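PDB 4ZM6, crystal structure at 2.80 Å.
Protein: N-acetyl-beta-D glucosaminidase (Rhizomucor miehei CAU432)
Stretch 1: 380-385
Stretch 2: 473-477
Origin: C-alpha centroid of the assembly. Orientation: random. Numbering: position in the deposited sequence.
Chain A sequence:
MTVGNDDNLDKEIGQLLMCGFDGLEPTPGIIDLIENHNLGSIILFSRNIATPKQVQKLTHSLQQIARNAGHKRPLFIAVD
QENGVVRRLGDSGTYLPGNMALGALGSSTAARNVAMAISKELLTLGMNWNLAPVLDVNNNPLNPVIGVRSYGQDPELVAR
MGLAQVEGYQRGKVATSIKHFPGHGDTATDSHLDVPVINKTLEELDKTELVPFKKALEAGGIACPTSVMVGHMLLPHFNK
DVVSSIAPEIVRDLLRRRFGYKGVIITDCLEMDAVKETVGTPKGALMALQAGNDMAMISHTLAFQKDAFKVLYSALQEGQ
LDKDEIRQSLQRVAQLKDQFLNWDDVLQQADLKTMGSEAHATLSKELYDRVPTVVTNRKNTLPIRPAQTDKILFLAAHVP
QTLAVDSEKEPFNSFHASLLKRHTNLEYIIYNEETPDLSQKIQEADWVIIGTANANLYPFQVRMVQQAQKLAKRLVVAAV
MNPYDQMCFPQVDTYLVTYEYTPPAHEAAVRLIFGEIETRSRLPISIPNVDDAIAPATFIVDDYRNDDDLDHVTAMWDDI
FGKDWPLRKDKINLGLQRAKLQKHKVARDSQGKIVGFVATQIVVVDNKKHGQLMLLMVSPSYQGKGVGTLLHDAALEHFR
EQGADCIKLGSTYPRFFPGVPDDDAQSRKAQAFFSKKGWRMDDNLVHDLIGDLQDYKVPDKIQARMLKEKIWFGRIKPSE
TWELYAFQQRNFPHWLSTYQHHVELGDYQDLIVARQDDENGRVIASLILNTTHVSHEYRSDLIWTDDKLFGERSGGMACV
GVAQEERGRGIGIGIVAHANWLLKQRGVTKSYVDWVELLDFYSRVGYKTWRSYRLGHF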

ATOM      1  N   ASN A 380      -6.200  30.777  26.123  1.00 58.79           N
ATOM      2  CA  ASN A 380      -6.209  31.712  24.991  1.00 59.45           C
ATOM      3  C   ASN A 380      -5.251  32.897  25.154  1.00 57.49           C
ATOM      4  O   ASN A 380      -5.513  33.986  24.651  1.00 56.85           O
ATOM      5  CB  ASN A 380      -7.630  32.204  24.694  1.00 60.76           C
ATOM      6  CG  ASN A 380      -8.493  31.135  24.055  1.00 61.32           C
ATOM      7  OD1 ASN A 380      -8.408  30.890  22.854  1.00 60.92           O
ATOM      8  ND2 ASN A 380      -9.336  30.498  24.856  1.00 63.22           N
ATOM      9  N   THR A 381      -4.133  32.662  25.840  1.00 56.18           N
ATOM     10  CA  THR A 381      -3.072  33.649  25.988  1.00 52.22           C
ATOM     11  C   THR A 381      -2.623  34.150  24.619  1.00 51.14           C
ATOM     12  O   THR A 381      -2.462  35.354  24.416  1.00 50.56           O
ATOM     13  CB  THR A 381      -1.865  33.039  26.728  1.00 52.92           C
ATOM     14  OG1 THR A 381      -2.301  32.462  27.967  1.00 53.09           O
ATOM     15  CG2 THR A 381      -0.799  34.093  27.006  1.00 53.04           C
ATOM     16  N   LEU A 382      -2.426  33.218  23.689  1.00 50.96           N
ATOM     17  CA  LEU A 382      -2.096  33.553  22.310  1.00 51.82           C
ATOM     18  C   LEU A 382      -3.370  33.795  21.518  1.00 52.38           C
ATOM     19  O   LEU A 382      -4.343  33.071  21.690  1.00 54.79           O
ATOM     20  CB  LEU A 382      -1.336  32.418  21.627  1.00 53.59           C
ATOM     21  CG  LEU A 382       0.072  32.059  22.104  1.00 54.71           C
ATOM     22  CD1 LEU A 382       0.629  30.964  21.203  1.00 54.12           C
ATOM     23  CD2 LEU A 382       0.980  33.279  22.115  1.00 54.97           C
ATOM     24  N   PRO A 383      -3.370  34.804  20.635  1.00 52.55           N
ATOM     25  CA  PRO A 383      -2.266  35.732  20.393  1.00 51.99           C
ATOM     26  C   PRO A 383      -2.204  36.767  21.497  1.00 51.14           C
ATOM     27  O   PRO A 383      -3.238  37.080  22.096  1.00 47.73           O
ATOM     28  CB  PRO A 383      -2.635  36.378  19.061  1.00 52.31           C
ATOM     29  CG  PRO A 383      -4.121  36.322  19.018  1.00 52.14           C
ATOM     30  CD  PRO A 383      -4.543  35.111  19.799  1.00 51.42           C
ATOM     31  N   ILE A 384      -0.999  37.262  21.784  1.00 52.60           N
ATOM     32  CA  ILE A 384      -0.825  38.299  22.804  1.00 53.23           C
ATOM     33  C   ILE A 384      -0.966  39.674  22.165  1.00 53.74           C
ATOM     34  O   ILE A 384      -0.538  39.901  21.025  1.00 54.40           O
ATOM     35  CB  ILE A 384       0.512  38.183  23.587  1.00 52.79           C
ATOM     36  CG1 ILE A 384       1.740  38.434  22.701  1.00 52.98           C
ATOM     37  CG2 ILE A 384       0.617  36.820  24.248  1.00 52.43           C
ATOM     38  CD1 ILE A 384       3.006  38.677  23.495  1.00 52.37           C
ATOM     39  N   ARG A 385      -1.604  40.578  22.897  1.00 54.95           N
ATOM     40  CA  ARG A 385      -1.829  41.936  22.425  1.00 56.86           C
ATOM     41  C   ARG A 385      -1.494  42.860  23.577  1.00 57.77           C
ATOM     42  O   ARG A 385      -2.387  43.490  24.153  1.00 58.66           O
ATOM     43  CB  ARG A 385      -3.284  42.134  21.984  1.00 56.84           C
ATOM     44  CG  ARG A 385      -3.781  41.151  20.930  1.00 56.60           C
ATOM     45  CD  ARG A 385      -5.299  41.076  20.944  1.00 56.59           C
ATOM     46  NE  ARG A 385      -5.822  39.924  20.215  1.00 55.94           N
ATOM     47  CZ  ARG A 385      -5.812  39.795  18.890  1.00 56.43           C
ATOM     48  NH1 ARG A 385      -5.279  40.741  18.116  1.00 56.10           N
ATOM     49  NH2 ARG A 385      -6.334  38.704  18.331  1.00 55.11           N
ATOM     50  N   LYS A 473       2.317  35.855  35.474  1.00 65.24           N
ATOM     51  CA  LYS A 473       0.941  36.276  35.222  1.00 63.96           C
ATOM     52  C   LYS A 473       0.437  35.645  33.927  1.00 63.57           C
ATOM     53  O   LYS A 473      -0.643  35.052  33.894  1.00 61.07           O
ATOM     54  CB  LYS A 473       0.846  37.804  35.129  1.00 64.68           C
ATOM     55  N   ARG A 474       1.226  35.786  32.860  1.00 63.92           N
ATOM     56  CA  ARG A 474       0.893  35.210  31.556  1.00 62.64           C
ATOM     57  C   ARG A 474       2.154  34.661  30.885  1.00 60.21           C
ATOM     58  O   ARG A 474       3.003  35.413  30.410  1.00 60.85           O
ATOM     59  CB  ARG A 474       0.212  36.253  30.672  1.00 64.85           C
ATOM     60  CG  ARG A 474      -0.954  36.953  31.351  1.00 66.80           C
ATOM     61  CD  ARG A 474      -1.591  38.000  30.459  1.00 71.59           C
ATOM     62  NE  ARG A 474      -2.473  38.877  31.231  1.00 75.10           N
ATOM     63  CZ  ARG A 474      -2.068  39.906  31.974  1.00 76.01           C
ATOM     64  NH1 ARG A 474      -0.778  40.224  32.067  1.00 76.74           N
ATOM     65  NH2 ARG A 474      -2.964  40.624  32.638  1.00 76.70           N
ATOM     66  N   LEU A 475       2.261  33.336  30.863  1.00 58.22           N
ATOM     67  CA  LEU A 475       3.445  32.637  30.375  1.00 53.75           C
ATOM     68  C   LEU A 475       3.180  32.064  28.997  1.00 51.58           C
ATOM     69  O   LEU A 475       2.103  31.549  28.754  1.00 52.24           O
ATOM     70  CB  LEU A 475       3.781  31.488  31.325  1.00 52.56           C
ATOM     71  CG  LEU A 475       4.974  30.603  30.968  1.00 52.70           C
ATOM     72  CD1 LEU A 475       6.274  31.393  31.057  1.00 52.57           C
ATOM     73  CD2 LEU A 475       5.007  29.389  31.884  1.00 53.43           C
ATOM     74  N   VAL A 476       4.154  32.166  28.096  1.00 50.01           N
ATOM     75  CA  VAL A 476       4.134  31.400  26.849  1.00 48.66           C
ATOM     76  C   VAL A 476       5.512  30.760  26.695  1.00 47.94           C
ATOM     77  O   VAL A 476       6.529  31.402  26.956  1.00 49.16           O
ATOM     78  CB  VAL A 476       3.741  32.244  25.596  1.00 49.51           C
ATOM     79  CG1 VAL A 476       3.126  33.583  25.985  1.00 50.17           C
ATOM     80  CG2 VAL A 476       4.915  32.475  24.655  1.00 49.86           C
ATOM     81  N   VAL A 477       5.538  29.494  26.283  1.00 46.23           N
ATOM     82  CA  VAL A 477       6.788  28.758  26.109  1.00 43.81           C
ATOM     83  C   VAL A 477       6.986  28.349  24.647  1.00 42.77           C
ATOM     84  O   VAL A 477       6.155  27.643  24.075  1.00 40.80           O
ATOM     85  CB  VAL A 477       6.811  27.503  26.998  1.00 43.67           C
ATOM     86  CG1 VAL A 477       8.123  26.746  26.826  1.00 42.61           C
ATOM     87  CG2 VAL A 477       6.583  27.889  28.455  1.00 43.85           C
TER

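The two stretches meet through a small apolar contact that buries 159 Å² in total, and no hydrogen bond crosses between them. Residues 380-385 form an irregular segment without helix or strand, whereas residues 473-477 lead from a loop into a strand that begins at Leu475. The backbones remain well separated: the closest pair of alpha carbons, Thr381 CA and Arg474 CA, lie 7.0 Å apart. The space between the two backbones is bridged by side chains, and Thr381 and Val476 contribute the most surface, 49 and 50 Å² respectively.

Val476 is the centre of the contact. Its CA-to-CB bond points toward the irregular segment, and its CG1 methyl approaches three residues there. The closest approach is from Val476 CG1 to Thr381 CG2, at 4.1 Å; Leu382 CD2 and Ile384 CG2 each lie 4.4 Å from Val476 CG1. All four atoms are methyl carbons, so these encounters are dispersive and gain from the exclusion of water rather than from any directional bond. The distances describe contact without tight interlocking. The chi1 of Val476, -14°, falls between the usual wells, an unusual value that should be read with some caution at 2.80 Å resolution.

Thr381 also points toward its partner stretch. With chi1 at -54° (m), it presents its CG2 methyl to the strand, while OG1 lies farther from Val476 and makes no hydrogen bond across the contact. Thr381 CG2 also lies 4.2 Å from Leu475 O and 4.4 Å from Arg474 CB, so it lies near backbone as well as side-chain atoms. The approach to the carbonyl oxygen is loose, and no bond is involved. The side chain of Leu475 itself points away, as expected for a strand in which successive side chains alternate, and the residue takes part here through its backbone. Arg474 starts toward Thr381 at CB, but its end leads away; its guanidinium contributes no salt bridge to this contact, and NH1 is hydrogen-bonded elsewhere in the structure.

Leu382 and Ile384 complete the apolar surroundings of Val476. The CA-to-CB bond of Leu382 runs sideways, yet its m,t rotamer brings the end of the side chain nearer the strand. Ile384 points toward the strand directly and offers CG2, although it covers only 8 Å². Between them, Pro383 follows a cis peptide bond and stays out of reach, so the segment touches Val476 through the residues before and after the proline.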